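Local coordinates for Lmo0651 protein (Listeria monocytogenes serovar 1/2a, PDB 6EP3) that controls the expression of the Agr system and mediates virulence, probably by binding DNA as a GntR-family transcription factor, at residues N3-L8 with V12-L17; A94-A99 with L197-I202; I167-S172 with A207-Q212. All coordinates share one frame; numbering follows the deposited sequence.

Contact 1: N3-L8 with V12-L17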
ATOM      1  N   ASN B   3      18.731   9.355  18.813  1.00105.05           N
ATOM      2  CA  ASN B   3      19.162   9.438  20.204  1.00103.73           C
ATOM      3  C   ASN B   3      20.284   8.454  20.538  1.00104.18           C
ATOM      4  O   ASN B   3      21.153   8.749  21.358  1.00106.41           O
ATOM      5  CB  ASN B   3      17.971   9.202  21.138  1.00104.68           C
ATOM      6  CG  ASN B   3      18.137   9.892  22.473  1.00104.14           C
ATOM      7  OD1 ASN B   3      18.936  10.819  22.608  1.00105.10           O
ATOM      8  ND2 ASN B   3      17.388   9.442  23.470  1.00103.83           N
ATOM      9  N   LYS B   4      20.259   7.287  19.896  1.00101.89           N
ATOM     10  CA  LYS B   4      21.232   6.234  20.162  1.00 98.86           C
ATOM     11  C   LYS B   4      21.397   5.437  18.865  1.00100.23           C
ATOM     12  O   LYS B   4      20.990   4.274  18.759  1.00105.24           O
ATOM     13  CB  LYS B   4      20.776   5.409  21.374  1.00 97.74           C
ATOM     14  CG  LYS B   4      21.498   5.838  22.667  1.00102.19           C
ATOM     15  CD  LYS B   4      20.944   5.158  23.902  1.00100.17           C
ATOM     16  CE  LYS B   4      22.046   4.807  24.878  1.00101.69           C
ATOM     17  NZ  LYS B   4      23.184   5.768  24.737  1.00101.35           N
ATOM     18  N   PHE B   5      22.016   6.071  17.868  1.00 96.21           N
ATOM     19  CA  PHE B   5      22.141   5.505  16.533  1.00 88.00           C
ATOM     20  C   PHE B   5      23.339   4.573  16.426  1.00 88.50           C
ATOM     21  O   PHE B   5      24.327   4.702  17.157  1.00 83.38           O
ATOM     22  CB  PHE B   5      22.267   6.624  15.497  1.00 88.04           C
ATOM     23  CG  PHE B   5      21.084   7.546  15.463  1.00 91.19           C
ATOM     24  CD1 PHE B   5      21.222   8.867  15.852  1.00 93.97           C
ATOM     25  CD2 PHE B   5      19.838   7.097  15.052  1.00 85.08           C
ATOM     26  CE1 PHE B   5      20.143   9.730  15.829  1.00 93.43           C
ATOM     27  CE2 PHE B   5      18.751   7.956  15.027  1.00 83.37           C
ATOM     28  CZ  PHE B   5      18.905   9.274  15.416  1.00 86.12           C
ATOM     29  N   LYS B   6      23.225   3.616  15.504  1.00 90.23           N
ATOM     30  CA  LYS B   6      24.287   2.671  15.205  1.00 88.89           C
ATOM     31  C   LYS B   6      24.857   2.810  13.805  1.00 79.99           C
ATOM     32  O   LYS B   6      25.960   2.312  13.560  1.00 78.33           O
ATOM     33  CB  LYS B   6      23.789   1.227  15.386  1.00 91.68           C
ATOM     34  CG  LYS B   6      23.269   0.915  16.775  1.00 91.88           C
ATOM     35  CD  LYS B   6      24.425   0.591  17.704  1.00 98.82           C
ATOM     36  CE  LYS B   6      24.048  -0.460  18.735  1.00102.36           C
ATOM     37  NZ  LYS B   6      24.895  -0.345  19.957  1.00102.69           N
ATOM     38  N   THR B   7      24.152   3.468  12.887  1.00 74.95           N
ATOM     39  CA  THR B   7      24.647   3.704  11.539  1.00 77.62           C
ATOM     40  C   THR B   7      24.432   5.161  11.159  1.00 78.83           C
ATOM     41  O   THR B   7      23.530   5.828  11.674  1.00 76.94           O
ATOM     42  CB  THR B   7      23.941   2.818  10.501  1.00 67.88           C
ATOM     43  OG1 THR B   7      22.609   3.302  10.295  1.00 72.16           O
ATOM     44  CG2 THR B   7      23.886   1.371  10.963  1.00 59.03           C
ATOM     45  N   LEU B   8      25.258   5.646  10.228  1.00 76.15           N
ATOM     46  CA  LEU B   8      25.117   7.027   9.784  1.00 74.51           C
ATOM     47  C   LEU B   8      23.877   7.207   8.921  1.00 78.41           C
ATOM     48  O   LEU B   8      23.249   8.273   8.957  1.00 81.07           O
ATOM     49  CB  LEU B   8      26.364   7.473   9.021  1.00 70.01           C
ATOM     50  CG  LEU B   8      26.314   8.910   8.503  1.00 72.45           C
ATOM     51  CD1 LEU B   8      26.143   9.874   9.663  1.00 75.61           C
ATOM     52  CD2 LEU B   8      27.559   9.252   7.706  1.00 75.80           C
ATOM     53  N   VAL B  12      20.682   9.915   9.743  1.00 70.05           N
ATOM     54  CA  VAL B  12      20.289  10.957   8.800  1.00 70.90           C
ATOM     55  C   VAL B  12      18.810  10.817   8.481  1.00 75.48           C
ATOM     56  O   VAL B  12      18.031  11.773   8.603  1.00 78.04           O
ATOM     57  CB  VAL B  12      21.150  10.882   7.528  1.00 65.56           C
ATOM     58  CG1 VAL B  12      20.498  11.663   6.396  1.00 69.94           C
ATOM     59  CG2 VAL B  12      22.539  11.402   7.807  1.00 62.97           C
ATOM     60  N   TYR B  13      18.396   9.592   8.137  1.00 74.94           N
ATOM     61  CA  TYR B  13      16.986   9.303   7.919  1.00 68.11           C
ATOM     62  C   TYR B  13      16.156   9.879   9.055  1.00 72.61           C
ATOM     63  O   TYR B  13      15.330  10.780   8.850  1.00 78.00           O
ATOM     64  CB  TYR B  13      16.779   7.791   7.789  1.00 59.24           C
ATOM     65  CG  TYR B  13      15.330   7.361   7.718  1.00 59.80           C
ATOM     66  CD1 TYR B  13      14.675   7.283   6.500  1.00 64.08           C
ATOM     67  CD2 TYR B  13      14.623   7.013   8.866  1.00 66.36           C
ATOM     68  CE1 TYR B  13      13.355   6.889   6.421  1.00 62.12           C
ATOM     69  CE2 TYR B  13      13.301   6.615   8.796  1.00 67.14           C
ATOM     70  CZ  TYR B  13      12.671   6.558   7.568  1.00 70.25           C
ATOM     71  OH  TYR B  13      11.356   6.163   7.488  1.00 72.20           O
ATOM     72  N   ASN B  14      16.424   9.411  10.277  1.00 69.78           N
ATOM     73  CA  ASN B  14      15.666   9.871  11.433  1.00 74.22           C
ATOM     74  C   ASN B  14      15.693  11.388  11.522  1.00 76.17           C
ATOM     75  O   ASN B  14      14.649  12.030  11.679  1.00 80.49           O
ATOM     76  CB  ASN B  14      16.215   9.236  12.710  1.00 71.36           C
ATOM     77  CG  ASN B  14      15.697   7.830  12.921  1.00 80.60           C
ATOM     78  OD1 ASN B  14      16.265   6.863  12.412  1.00 85.28           O
ATOM     79  ND2 ASN B  14      14.604   7.709  13.663  1.00 85.84           N
ATOM     80  N   LEU B  15      16.882  11.978  11.366  1.00 72.01           N
ATOM     81  CA  LEU B  15      17.000  13.429  11.399  1.00 75.22           C
ATOM     82  C   LEU B  15      16.023  14.058  10.415  1.00 74.69           C
ATOM     83  O   LEU B  15      15.163  14.863  10.795  1.00 78.80           O
ATOM     84  CB  LEU B  15      18.439  13.840  11.088  1.00 75.94           C
ATOM     85  CG  LEU B  15      19.390  13.812  12.288  1.00 76.15           C
ATOM     86  CD1 LEU B  15      20.775  14.302  11.893  1.00 69.93           C
ATOM     87  CD2 LEU B  15      18.832  14.625  13.448  1.00 76.47           C
ATOM     88  N   LEU B  16      16.107  13.643   9.148  1.00 66.15           N
ATOM     89  CA  LEU B  16      15.195  14.176   8.147  1.00 66.42           C
ATOM     90  C   LEU B  16      13.750  13.940   8.558  1.00 64.70           C
ATOM     91  O   LEU B  16      12.916  14.853   8.479  1.00 58.74           O
ATOM     92  CB  LEU B  16      15.483  13.541   6.787  1.00 71.21           C
ATOM     93  CG  LEU B  16      14.914  14.276   5.576  1.00 77.51           C
ATOM     94  CD1 LEU B  16      15.437  15.701   5.542  1.00 80.37           C
ATOM     95  CD2 LEU B  16      15.265  13.543   4.291  1.00 79.34           C
ATOM     96  N   LEU B  17      13.455  12.745   9.076  1.00 62.57           N
ATOM     97  CA  LEU B  17      12.084  12.434   9.456  1.00 67.24           C
ATOM     98  C   LEU B  17      11.589  13.390  10.525  1.00 70.68           C
ATOM     99  O   LEU B  17      10.428  13.827  10.495  1.00 72.78           O
ATOM    100  CB  LEU B  17      11.987  10.991   9.950  1.00 67.36           C
ATOM    101  CG  LEU B  17      10.613  10.602  10.496  1.00 70.29           C
ATOM    102  CD1 LEU B  17       9.560  10.740   9.408  1.00 67.31           C
ATOM    103  CD2 LEU B  17      10.626   9.189  11.052  1.00 73.27           C
TER
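Phe-5 and Leu-8 bring the N-terminal arm against the start of helix 8-21, the first helix of the GntR-type winged helix-turn-helix region. Phe-5 leans on Asn-14 from the loop, while Leu-8 already belongs to the helix and meets Val-12 one turn further on.

The polar link is backbone to backbone. Val-12 N donates to Leu-8 O at 3.1 Å, with an N-H...O angle of 170°. This is the i to i+4 bond of the first helical turn. Just before it, Thr-7 is the N-cap, and its OG1 accepts from Lys-10 N. The cap and the bond mark where the irregular arm gives way to the helix.

The apolar contacts are few. Leu-8 CD1 approaches Val-12 CG2 at 4.3 Å, which is a loose fit. Val-12 CG2 sits closer to the backbone, 3.4 Å from Leu-8 O. The torsion of Val-12 explains this: CG1 is anti to the backbone N (chi1 163°), and CG2 lies beside that N, near the carbonyl it bonds. Val-12 is buried, and its side chain also packs on Phe-40 of helix 33-40. Leu-8 stays exposed.

The aromatic contact lies nearer the chain end. The Phe-5 ring reaches the second helical turn and also touches Lys-10 and Met-11. Its chi1 of -61° sets CG anti to the carbonyl carbon and sends the ring toward the helix. The ring meets Asn-14 at a slant, by its far end rather than its root. Phe-5 CE2 is 3.7 Å from Asn-14 CB, and Phe-5 CZ is 3.8 Å from the same methylene carbon.

Contact 2: A94-A99 with L197-I202. With SO4 (sulfate ion), chain P.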
ATOM      1  N   ALA B  94      -9.727 -10.462   5.538  1.00 51.55           N
ATOM      2  CA  ALA B  94      -8.838 -11.537   5.964  1.00 53.77           C
ATOM      3  C   ALA B  94      -9.613 -12.615   6.703  1.00 54.60           C
ATOM      4  O   ALA B  94      -9.479 -13.812   6.408  1.00 43.40           O
ATOM      5  CB  ALA B  94      -7.723 -10.982   6.850  1.00 45.95           C
ATOM      6  N   ILE B  95     -10.438 -12.206   7.669  1.00 50.36           N
ATOM      7  CA  ILE B  95     -11.198 -13.186   8.440  1.00 51.39           C
ATOM      8  C   ILE B  95     -12.187 -13.919   7.540  1.00 52.00           C
ATOM      9  O   ILE B  95     -12.351 -15.143   7.638  1.00 53.88           O
ATOM     10  CB  ILE B  95     -11.889 -12.508   9.638  1.00 55.32           C
ATOM     11  CG1 ILE B  95     -10.841 -11.880  10.555  1.00 45.26           C
ATOM     12  CG2 ILE B  95     -12.686 -13.514  10.438  1.00 50.28           C
ATOM     13  CD1 ILE B  95      -9.698 -12.816  10.881  1.00 47.92           C
ATOM     14  N   ALA B  96     -12.835 -13.194   6.627  1.00 56.21           N
ATOM     15  CA  ALA B  96     -13.792 -13.824   5.723  1.00 58.34           C
ATOM     16  C   ALA B  96     -13.111 -14.857   4.831  1.00 52.71           C
ATOM     17  O   ALA B  96     -13.625 -15.964   4.639  1.00 55.71           O
ATOM     18  CB  ALA B  96     -14.495 -12.758   4.879  1.00 51.50           C
ATOM     19  N   LYS B  97     -11.955 -14.506   4.266  1.00 46.84           N
ATOM     20  CA  LYS B  97     -11.242 -15.438   3.401  1.00 51.95           C
ATOM     21  C   LYS B  97     -10.783 -16.665   4.174  1.00 60.15           C
ATOM     22  O   LYS B  97     -10.948 -17.799   3.707  1.00 61.31           O
ATOM     23  CB  LYS B  97     -10.054 -14.739   2.742  1.00 49.81           C
ATOM     24  CG  LYS B  97      -9.320 -15.596   1.718  1.00 50.76           C
ATOM     25  CD  LYS B  97      -8.050 -14.912   1.230  1.00 60.35           C
ATOM     26  CE  LYS B  97      -7.281 -15.793   0.253  1.00 58.54           C
ATOM     27  NZ  LYS B  97      -5.945 -15.216  -0.062  1.00 57.16           N
ATOM     28  N   ALA B  98     -10.207 -16.460   5.362  1.00 61.12           N
ATOM     29  CA  ALA B  98      -9.742 -17.596   6.151  1.00 61.21           C
ATOM     30  C   ALA B  98     -10.893 -18.528   6.498  1.00 58.19           C
ATOM     31  O   ALA B  98     -10.766 -19.753   6.380  1.00 49.81           O
ATOM     32  CB  ALA B  98      -9.044 -17.108   7.421  1.00 54.86           C
ATOM     33  N   ALA B  99     -12.039 -17.966   6.889  1.00 55.21           N
ATOM     34  CA  ALA B  99     -13.179 -18.802   7.238  1.00 53.32           C
ATOM     35  C   ALA B  99     -13.756 -19.503   6.015  1.00 64.28           C
ATOM     36  O   ALA B  99     -14.196 -20.655   6.106  1.00 73.32           O
ATOM     37  CB  ALA B  99     -14.249 -17.960   7.928  1.00 50.51           C
ATOM     38  N   LEU B 197     -19.559 -13.597  14.623  1.00 62.52           N
ATOM     39  CA  LEU B 197     -19.449 -12.879  15.887  1.00 61.59           C
ATOM     40  C   LEU B 197     -18.093 -12.199  16.011  1.00 54.46           C
ATOM     41  O   LEU B 197     -18.005 -11.049  16.458  1.00 54.48           O
ATOM     42  CB  LEU B 197     -19.682 -13.840  17.053  1.00 65.95           C
ATOM     43  CG  LEU B 197     -21.089 -13.829  17.656  1.00 75.03           C
ATOM     44  CD1 LEU B 197     -21.208 -14.858  18.767  1.00 68.79           C
ATOM     45  CD2 LEU B 197     -21.437 -12.445  18.172  1.00 80.73           C
ATOM     46  N   ALA B 198     -17.023 -12.886  15.602  1.00 45.13           N
ATOM     47  CA  ALA B 198     -15.701 -12.267  15.619  1.00 48.44           C
ATOM     48  C   ALA B 198     -15.642 -11.059  14.693  1.00 54.98           C
ATOM     49  O   ALA B 198     -15.042 -10.032  15.029  1.00 53.53           O
ATOM     50  CB  ALA B 198     -14.636 -13.295  15.234  1.00 48.59           C
ATOM     51  N   ARG B 199     -16.262 -11.158  13.518  1.00 50.56           N
ATOM     52  CA  ARG B 199     -16.223 -10.042  12.582  1.00 50.73           C
ATOM     53  C   ARG B 199     -17.003  -8.848  13.116  1.00 52.91           C
ATOM     54  O   ARG B 199     -16.557  -7.700  12.997  1.00 55.53           O
ATOM     55  CB  ARG B 199     -16.760 -10.479  11.222  1.00 48.98           C
ATOM     56  CG  ARG B 199     -15.906 -11.528  10.543  1.00 54.95           C
ATOM     57  CD  ARG B 199     -16.590 -12.055   9.301  1.00 58.95           C
ATOM     58  NE  ARG B 199     -16.548 -11.083   8.218  1.00 57.25           N
ATOM     59  CZ  ARG B 199     -17.141 -11.257   7.044  1.00 60.70           C
ATOM     60  NH1 ARG B 199     -17.826 -12.368   6.808  1.00 61.44           N
ATOM     61  NH2 ARG B 199     -17.050 -10.324   6.108  1.00 58.26           N
ATOM     62  N   LYS B 200     -18.155  -9.099  13.740  1.00 49.26           N
ATOM     63  CA  LYS B 200     -18.903  -7.989  14.319  1.00 52.85           C
ATOM     64  C   LYS B 200     -18.189  -7.409  15.534  1.00 57.85           C
ATOM     65  O   LYS B 200     -18.275  -6.202  15.783  1.00 53.50           O
ATOM     66  CB  LYS B 200     -20.323  -8.432  14.665  1.00 58.93           C
ATOM     67  CG  LYS B 200     -21.102  -8.966  13.460  1.00 76.06           C
ATOM     68  CD  LYS B 200     -20.898  -8.080  12.217  1.00 81.17           C
ATOM     69  CE  LYS B 200     -22.178  -7.926  11.407  1.00 84.85           C
ATOM     70  NZ  LYS B 200     -22.697  -6.528  11.409  1.00 85.39           N
ATOM     71  N   THR B 201     -17.428  -8.227  16.265  1.00 42.90           N
ATOM     72  CA  THR B 201     -16.619  -7.692  17.356  1.00 49.96           C
ATOM     73  C   THR B 201     -15.498  -6.808  16.824  1.00 53.51           C
ATOM     74  O   THR B 201     -15.202  -5.755  17.400  1.00 49.35           O
ATOM     75  CB  THR B 201     -16.039  -8.831  18.195  1.00 52.37           C
ATOM     76  OG1 THR B 201     -17.087  -9.735  18.568  1.00 53.36           O
ATOM     77  CG2 THR B 201     -15.387  -8.282  19.452  1.00 52.03           C
ATOM     78  N   ILE B 202     -14.860  -7.231  15.732  1.00 54.61           N
ATOM     79  CA  ILE B 202     -13.844  -6.406  15.079  1.00 57.98           C
ATOM     80  C   ILE B 202     -14.444  -5.071  14.661  1.00 52.59           C
ATOM     81  O   ILE B 202     -13.854  -4.000  14.866  1.00 57.33           O
ATOM     82  CB  ILE B 202     -13.257  -7.149  13.867  1.00 52.97           C
ATOM     83  CG1 ILE B 202     -12.493  -8.395  14.310  1.00 48.57           C
ATOM     84  CG2 ILE B 202     -12.365  -6.225  13.050  1.00 54.30           C
ATOM     85  CD1 ILE B 202     -12.094  -9.288  13.162  1.00 50.14           C
TER
HETATM   86  S   SO4 P 305     -18.906 -12.049   3.130  1.00108.57           S
HETATM   87  O1  SO4 P 305     -20.230 -11.485   2.888  1.00113.92           O
HETATM   88  O2  SO4 P 305     -18.468 -12.796   1.955  1.00113.61           O
HETATM   89  O3  SO4 P 305     -17.959 -10.970   3.400  1.00103.48           O
HETATM   90  O4  SO4 P 305     -18.968 -12.949   4.278  1.00105.63           O
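Arg-199 NH2 is gripped by two anions. It donates to O3 of a sulfate ion at 2.9 Å, and it forms a salt bridge with Asp-92 OD2, one turn before the Ala-96 that its guanidinium covers. The second amino group, Arg-199 NH1, reaches sulfate O4 at 2.8 Å, with an N-H...O angle of 172°. The two bonds form a bidentate, end-on pair, with the sulfur near the guanidinium plane. The sulfate probably comes from the crystallisation liquor, so a biological ligand need not be inferred.

The guanidinium also has an apolar neighbour. Ala-96 CB lies over one face, offset toward the rim, and is 3.7 Å from Arg-199 CZ. The chain of Arg-199 is bent at CG-CD (chi3 74°), which turns the head across helix 77-101 and sets it over this methyl. Sulfate at the edge, methyl on the face and Asp-92 should all restrict rotation of the group.

Further in, the contact is aliphatic. Ile-95 and the stem of Arg-199 slide past each other in opposite directions, with Ile-95 CG2 3.8 Å from Arg-199 CG. The other branch of Ile-95 turns to Ile-202, where Ile-95 CG1 lies 3.9 Å from Ile-202 CD1. Both isoleucines are buried.

The two helical segments run almost antiparallel, at 172°, with axes 10.6 Å apart. They join helix 77-101 to helix 195-219 in the all-helical FCD domain. Behind helix 195-219, Ala-198 and Thr-201 pack on helix 173-192. On helix 77-101, Ile-95 also touches Phe-143, and Lys-97 makes a salt bridge to Glu-85 of the second subunit.

Contact 3: I167-S172 with A207-Q212. With EDO (1,2-ethanediol), chain N.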
ATOM      1  N   ILE B 167      -2.066   7.728  19.299  1.00 57.97           N
ATOM      2  CA  ILE B 167      -1.568   6.976  20.445  1.00 60.46           C
ATOM      3  C   ILE B 167      -2.045   7.602  21.750  1.00 67.21           C
ATOM      4  O   ILE B 167      -2.208   6.901  22.755  1.00 73.72           O
ATOM      5  CB  ILE B 167      -0.030   6.882  20.390  1.00 63.14           C
ATOM      6  CG1 ILE B 167       0.495   5.912  21.450  1.00 61.77           C
ATOM      7  CG2 ILE B 167       0.605   8.261  20.554  1.00 56.60           C
ATOM      8  CD1 ILE B 167       1.990   5.686  21.382  1.00 58.38           C
ATOM      9  N   ASN B 168      -2.298   8.916  21.757  1.00 66.40           N
ATOM     10  CA  ASN B 168      -2.766   9.585  22.968  1.00 64.66           C
ATOM     11  C   ASN B 168      -4.068   8.987  23.482  1.00 62.05           C
ATOM     12  O   ASN B 168      -4.339   9.031  24.687  1.00 65.55           O
ATOM     13  CB  ASN B 168      -2.929  11.082  22.705  1.00 58.60           C
ATOM     14  CG  ASN B 168      -1.607  11.771  22.430  1.00 73.23           C
ATOM     15  OD1 ASN B 168      -0.545  11.152  22.505  1.00 78.84           O
ATOM     16  ND2 ASN B 168      -1.665  13.055  22.095  1.00 80.38           N
ATOM     17  N   MET B 169      -4.883   8.434  22.584  1.00 62.40           N
ATOM     18  CA  MET B 169      -6.104   7.742  22.980  1.00 58.44           C
ATOM     19  C   MET B 169      -5.823   6.659  24.016  1.00 62.21           C
ATOM     20  O   MET B 169      -6.603   6.464  24.956  1.00 61.94           O
ATOM     21  CB  MET B 169      -6.758   7.152  21.732  1.00 59.51           C
ATOM     22  CG  MET B 169      -7.966   6.281  21.950  1.00 71.09           C
ATOM     23  SD  MET B 169      -8.430   5.512  20.380  1.00 73.16           S
ATOM     24  CE  MET B 169      -6.830   5.195  19.657  1.00 75.89           C
ATOM     25  N   PHE B 170      -4.702   5.962  23.875  1.00 63.49           N
ATOM     26  CA  PHE B 170      -4.352   4.889  24.792  1.00 59.44           C
ATOM     27  C   PHE B 170      -3.649   5.389  26.052  1.00 62.89           C
ATOM     28  O   PHE B 170      -3.165   4.572  26.841  1.00 67.55           O
ATOM     29  CB  PHE B 170      -3.494   3.853  24.063  1.00 56.09           C
ATOM     30  CG  PHE B 170      -4.201   3.199  22.912  1.00 54.72           C
ATOM     31  CD1 PHE B 170      -5.342   2.441  23.128  1.00 55.68           C
ATOM     32  CD2 PHE B 170      -3.743   3.358  21.615  1.00 56.84           C
ATOM     33  CE1 PHE B 170      -6.005   1.840  22.075  1.00 61.46           C
ATOM     34  CE2 PHE B 170      -4.402   2.761  20.554  1.00 60.22           C
ATOM     35  CZ  PHE B 170      -5.535   2.001  20.784  1.00 64.34           C
ATOM     36  N   LYS B 171      -3.590   6.704  26.270  1.00 56.19           N
ATOM     37  CA  LYS B 171      -3.202   7.198  27.585  1.00 67.59           C
ATOM     38  C   LYS B 171      -4.248   6.853  28.636  1.00 65.55           C
ATOM     39  O   LYS B 171      -3.932   6.829  29.829  1.00 64.02           O
ATOM     40  CB  LYS B 171      -2.974   8.711  27.546  1.00 63.00           C
ATOM     41  CG  LYS B 171      -1.768   9.132  26.725  1.00 60.75           C
ATOM     42  CD  LYS B 171      -1.561  10.637  26.746  1.00 60.61           C
ATOM     43  CE  LYS B 171      -0.300  11.023  25.991  1.00 68.06           C
ATOM     44  NZ  LYS B 171      -0.141  12.501  25.878  1.00 74.75           N
ATOM     45  N   SER B 172      -5.478   6.580  28.213  1.00 70.42           N
ATOM     46  CA  SER B 172      -6.535   6.158  29.122  1.00 66.78           C
ATOM     47  C   SER B 172      -6.405   4.668  29.408  1.00 65.88           C
ATOM     48  O   SER B 172      -6.464   3.839  28.486  1.00 66.85           O
ATOM     49  CB  SER B 172      -7.908   6.466  28.534  1.00 62.14           C
ATOM     50  OG  SER B 172      -8.888   5.591  29.067  1.00 67.20           O
ATOM     51  N   ALA B 207     -15.214   0.750  15.413  1.00 42.77           N
ATOM     52  CA  ALA B 207     -16.157   1.856  15.559  1.00 56.63           C
ATOM     53  C   ALA B 207     -15.895   2.638  16.838  1.00 61.54           C
ATOM     54  O   ALA B 207     -15.908   3.879  16.838  1.00 58.46           O
ATOM     55  CB  ALA B 207     -17.591   1.328  15.540  1.00 47.78           C
ATOM     56  N   GLU B 208     -15.635   1.931  17.936  1.00 57.31           N
ATOM     57  CA  GLU B 208     -15.361   2.624  19.188  1.00 56.07           C
ATOM     58  C   GLU B 208     -14.044   3.385  19.114  1.00 52.91           C
ATOM     59  O   GLU B 208     -13.942   4.513  19.615  1.00 55.33           O
ATOM     60  CB  GLU B 208     -15.358   1.635  20.351  1.00 57.29           C
ATOM     61  CG  GLU B 208     -15.031   2.259  21.698  1.00 65.79           C
ATOM     62  CD  GLU B 208     -16.017   3.345  22.090  1.00 70.23           C
ATOM     63  OE1 GLU B 208     -17.212   3.227  21.734  1.00 68.02           O
ATOM     64  OE2 GLU B 208     -15.597   4.315  22.755  1.00 65.43           O
ATOM     65  N   LEU B 209     -13.030   2.809  18.462  1.00 48.77           N
ATOM     66  CA  LEU B 209     -11.771   3.539  18.357  1.00 51.95           C
ATOM     67  C   LEU B 209     -11.883   4.728  17.410  1.00 61.42           C
ATOM     68  O   LEU B 209     -11.201   5.737  17.610  1.00 54.70           O
ATOM     69  CB  LEU B 209     -10.646   2.607  17.916  1.00 49.34           C
ATOM     70  CG  LEU B 209     -10.330   1.481  18.903  1.00 52.14           C
ATOM     71  CD1 LEU B 209      -9.402   0.447  18.286  1.00 44.18           C
ATOM     72  CD2 LEU B 209      -9.724   2.068  20.171  1.00 53.91           C
ATOM     73  N   THR B 210     -12.781   4.661  16.425  1.00 53.00           N
ATOM     74  CA  THR B 210     -13.051   5.817  15.575  1.00 50.38           C
ATOM     75  C   THR B 210     -13.721   6.927  16.372  1.00 56.96           C
ATOM     76  O   THR B 210     -13.355   8.108  16.258  1.00 60.42           O
ATOM     77  CB  THR B 210     -13.936   5.398  14.399  1.00 48.90           C
ATOM     78  OG1 THR B 210     -13.239   4.450  13.581  1.00 51.59           O
ATOM     79  CG2 THR B 210     -14.336   6.601  13.564  1.00 48.04           C
ATOM     80  N   ILE B 211     -14.716   6.560  17.183  1.00 54.43           N
ATOM     81  CA  ILE B 211     -15.345   7.533  18.068  1.00 60.55           C
ATOM     82  C   ILE B 211     -14.298   8.193  18.954  1.00 59.51           C
ATOM     83  O   ILE B 211     -14.279   9.420  19.116  1.00 58.23           O
ATOM     84  CB  ILE B 211     -16.451   6.865  18.906  1.00 60.38           C
ATOM     85  CG1 ILE B 211     -17.751   6.793  18.110  1.00 68.56           C
ATOM     86  CG2 ILE B 211     -16.678   7.634  20.197  1.00 57.35           C
ATOM     87  CD1 ILE B 211     -18.441   8.131  17.964  1.00 74.46           C
ATOM     88  N   GLN B 212     -13.392   7.393  19.519  1.00 60.44           N
ATOM     89  CA  GLN B 212     -12.378   7.971  20.395  1.00 57.49           C
ATOM     90  C   GLN B 212     -11.392   8.838  19.619  1.00 59.43           C
ATOM     91  O   GLN B 212     -10.919   9.851  20.144  1.00 62.50           O
ATOM     92  CB  GLN B 212     -11.647   6.870  21.160  1.00 54.44           C
ATOM     93  CG  GLN B 212     -12.499   6.182  22.209  1.00 56.50           C
ATOM     94  CD  GLN B 212     -13.185   7.164  23.140  1.00 62.66           C
ATOM     95  OE1 GLN B 212     -12.609   8.182  23.533  1.00 61.68           O
ATOM     96  NE2 GLN B 212     -14.419   6.851  23.515  1.00 66.54           N
TER
HETATM   97  C1  EDO N 303      -7.284   6.984  33.223  1.00 78.55           C
HETATM   98  O1  EDO N 303      -6.400   6.097  32.531  1.00 75.71           O
HETATM   99  C2  EDO N 303      -8.592   7.095  32.448  1.00 86.21           C
HETATM  100  O2  EDO N 303      -9.203   5.803  32.368  1.00 90.80           O
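The Phe-170 ring meets Leu-209 and two other aromatic rings. Leu-209 CD2 approaches obliquely, 4.2 Å from Phe-170 CE1. Tyr-129 and His-133, both on helix 126-142, each make an edge-to-face stack with the ring. The amide of Gln-212 is the second flat group. Its NE2 donates to Glu-208 OE2, one turn back on the same helix, at 2.9 Å. The acceptor lies 5° out of the amide plane. With Gln-212 OE1 bonded to Arg-215, both polar ends of the amide are taken up, which should hold its rotation.

Met-169 carries the rest of the contact. Its CG is anti to the backbone N (chi1 174°), and the chain runs on extended as far as the sulfur. Only the last torsion bends. Thus the thioether reaches helix 195-219 and wedges between two residues spaced about a turn apart. Met-169 SD is 3.6 Å from Gln-212 CB and 3.7 Å from Leu-209 CD2. Met-169 crosses both side chains at about a right angle. Leu-209 CD2 touches both the sulfur and the Phe-170 ring.

Ser-172 caps the start of helix 173-192, its OG bonded to Ile-175 N. It also has a weak bond to a bound 1,2-ethanediol.

The turn thus plugs onto helix 195-219 inside the FCD helical domain. Helix 126-142 borders Phe-170 and Leu-209, while Ile-175 on helix 173-192 touches Met-169 and Gln-212. Helix 77-101 receives Thr-210.

In the fold
Contact 1 belongs to the GntR region; contacts 2 and 3 lie in the FCD helical domain. Contacts 1 and 2 fall on opposite sides of the chain's centre, their own centres 40 Å apart. Contact 3 is the buried one, where sulfur, aliphatic and aromatic groups interlock. Contact 2 is partly buried: its isoleucines face inward, while its arginine takes up an anion. Contact 1 is also partly buried, and it alone has a hydrogen bond between its two segments. Contacts 2 and 3 share helix 195-219, and their nearest atoms are about 5 Å apart. That helix meets helix 77-101 in one and a turn before helix 173-192 in the other.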